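Local coordinates for putative nucleic acid-binding lipoprotein (Klebsiella pneumoniae subsp. pneumoniae MGH 78578, PDB 3F1Z) that is of unknown function but, as a putative lipoprotein with an OB-fold, may bind nucleic acid, at residues H116-Q119 with D120-I123. Sequence-based numbering, arbitrary orientation.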
ATOM      1  N   HIS A 116      -5.309  -6.074   5.589  1.00 33.90           N
ATOM      2  CA  HIS A 116      -6.597  -6.339   6.224  1.00 34.81           C
ATOM      3  C   HIS A 116      -7.295  -7.280   5.267  1.00 35.25           C
ATOM      4  O   HIS A 116      -6.761  -7.582   4.188  1.00 36.18           O
ATOM      5  CB  HIS A 116      -7.365  -5.029   6.413  1.00 34.97           C
ATOM      6  CG  HIS A 116      -6.838  -4.198   7.541  1.00 34.78           C
ATOM      7  ND1 HIS A 116      -7.530  -3.129   8.068  1.00 35.45           N
ATOM      8  CD2 HIS A 116      -5.699  -4.306   8.266  1.00 34.94           C
ATOM      9  CE1 HIS A 116      -6.814  -2.580   9.037  1.00 35.16           C
ATOM     10  NE2 HIS A 116      -5.712  -3.294   9.200  1.00 35.13           N
ATOM     11  N   GLN A 117      -8.462  -7.766   5.641  1.00 37.32           N
ATOM     12  CA  GLN A 117      -9.152  -8.749   4.803  1.00 37.98           C
ATOM     13  C   GLN A 117      -9.457  -8.172   3.401  1.00 36.98           C
ATOM     14  O   GLN A 117      -9.875  -7.029   3.267  1.00 36.75           O
ATOM     15  CB  GLN A 117     -10.431  -9.268   5.495  1.00 38.99           C
ATOM     16  CG  GLN A 117     -10.968 -10.581   4.866  1.00 40.04           C
ATOM     17  CD  GLN A 117     -10.134 -11.845   5.197  1.00 41.05           C
ATOM     18  OE1 GLN A 117      -9.338 -12.338   4.375  1.00 41.59           O
ATOM     19  NE2 GLN A 117     -10.317 -12.358   6.407  1.00 41.25           N
ATOM     20  N   VAL A 118      -9.186  -8.964   2.368  1.00 36.28           N
ATOM     21  CA  VAL A 118      -9.455  -8.587   0.981  1.00 35.26           C
ATOM     22  C   VAL A 118     -10.775  -9.214   0.501  1.00 34.95           C
ATOM     23  O   VAL A 118     -10.859 -10.421   0.343  1.00 35.73           O
ATOM     24  CB  VAL A 118      -8.319  -9.059   0.105  1.00 35.37           C
ATOM     25  CG1 VAL A 118      -8.531  -8.657  -1.390  1.00 34.82           C
ATOM     26  CG2 VAL A 118      -7.002  -8.502   0.642  1.00 35.95           C
ATOM     27  N   GLN A 119     -11.806  -8.397   0.332  1.00 35.09           N
ATOM     28  CA  GLN A 119     -13.116  -8.832  -0.180  1.00 36.02           C
ATOM     29  C   GLN A 119     -13.548  -7.971  -1.349  1.00 35.15           C
ATOM     30  O   GLN A 119     -13.229  -6.824  -1.409  1.00 34.98           O
ATOM     31  CB  GLN A 119     -14.226  -8.764   0.886  1.00 36.26           C
ATOM     32  CG  GLN A 119     -13.850  -9.462   2.192  1.00 38.11           C
ATOM     33  CD  GLN A 119     -15.039  -9.956   3.035  1.00 37.99           C
ATOM     34  OE1 GLN A 119     -14.968 -11.028   3.627  1.00 38.81           O
ATOM     35  NE2 GLN A 119     -16.130  -9.213   3.047  1.00 38.69           N
ATOM     36  N   ASP A 120     -14.337  -8.533  -2.249  1.00 35.34           N
ATOM     37  CA  ASP A 120     -14.880  -7.784  -3.375  1.00 36.27           C
ATOM     38  C   ASP A 120     -13.745  -7.203  -4.156  1.00 36.63           C
ATOM     39  O   ASP A 120     -13.821  -6.122  -4.712  1.00 37.70           O
ATOM     40  CB  ASP A 120     -15.830  -6.703  -2.894  1.00 35.84           C
ATOM     41  CG  ASP A 120     -16.842  -7.239  -1.928  1.00 36.48           C
ATOM     42  OD1 ASP A 120     -17.538  -8.215  -2.278  1.00 36.31           O
ATOM     43  OD2 ASP A 120     -16.930  -6.683  -0.817  1.00 36.50           O
ATOM     44  N   SER A 121     -12.681  -7.972  -4.213  1.00 37.21           N
ATOM     45  CA  SER A 121     -11.482  -7.515  -4.830  1.00 36.95           C
ATOM     46  C   SER A 121     -10.485  -8.666  -4.863  1.00 35.43           C
ATOM     47  O   SER A 121     -10.695  -9.684  -4.185  1.00 34.32           O
ATOM     48  CB  SER A 121     -10.933  -6.339  -4.033  1.00 36.90           C
ATOM     49  OG  SER A 121      -9.794  -5.915  -4.699  1.00 39.41           O
ATOM     50  N   THR A 122      -9.463  -8.527  -5.709  1.00 34.56           N
ATOM     51  CA  THR A 122      -8.391  -9.517  -5.817  1.00 34.84           C
ATOM     52  C   THR A 122      -7.068  -8.906  -5.374  1.00 35.42           C
ATOM     53  O   THR A 122      -6.094  -9.598  -5.148  1.00 36.44           O
ATOM     54  CB  THR A 122      -8.250 -10.055  -7.226  1.00 34.27           C
ATOM     55  OG1 THR A 122      -7.910  -8.990  -8.109  1.00 35.39           O
ATOM     56  CG2 THR A 122      -9.541 -10.697  -7.695  1.00 33.91           C
ATOM     57  N   ILE A 123      -7.050  -7.593  -5.217  1.00 36.53           N
ATOM     58  CA  ILE A 123      -5.850  -6.881  -4.770  1.00 37.21           C
ATOM     59  C   ILE A 123      -6.150  -6.179  -3.461  1.00 34.50           C
ATOM     60  O   ILE A 123      -7.213  -5.585  -3.279  1.00 34.08           O
ATOM     61  CB  ILE A 123      -5.377  -5.873  -5.844  1.00 37.61           C
ATOM     62  CG1 ILE A 123      -4.996  -6.657  -7.102  1.00 39.02           C
ATOM     63  CG2 ILE A 123      -4.189  -5.118  -5.350  1.00 37.16           C
ATOM     64  CD1 ILE A 123      -4.869  -5.791  -8.338  1.00 40.32           C
TER
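Val118 reaches across the bend of a surface loop with one methyl, CG1, which lies against the backbone of residues 121-123. Its two nearest partners there are carbonyl oxygens: CG1 sits 3.7 Å from Ser121 O and 3.8 Å from Ile123 O, beside both oxygens. Because CG1 stands anti to the backbone N (chi1 -179°), this branch is placed beside its own carbonyl carbon, against residues 121-123, while CG2 is left beside its own backbone N. The side chains themselves meet more loosely, Val118 CG1 being 4.3 Å from Ser121 CB, and Val118 also touches Pro124, the last residue before strand 125-127.

No hydrogen bond forms between the two segments, but 120-123 holds an internal one. Ser121 OG donates to Ile123 O at 3.0 Å, meeting the oxygen at a C=O...donor angle of 129° with the hydroxyl tilted 16° from the carbonyl plane. The serine side chain thus bridges to the carbonyl two residues on, and the same oxygen also touches the valine methyl. Segment 116-119 is tied to the body of the protein by Ser44, whose OG is hydrogen-bonded to both Val118 N and Gln117 OE1; farther back, His116 NE2 is hydrogen-bonded to Gln114 OE1.

The loop joins strand 108-114 to strand 125-127 in the curled sheet of an OB-fold, and its apex is at Gln119 and Asp120. Asp120 adopts a left-handed backbone conformation where the chain bends. Ser121 CB comes within 3.5 Å of Gln119 O.

At the apex, Gln119 CB and Asp120 OD2 are 3.8 Å apart, and the glutamine chain runs on extended beyond CG, its end leading away from residues 120-123.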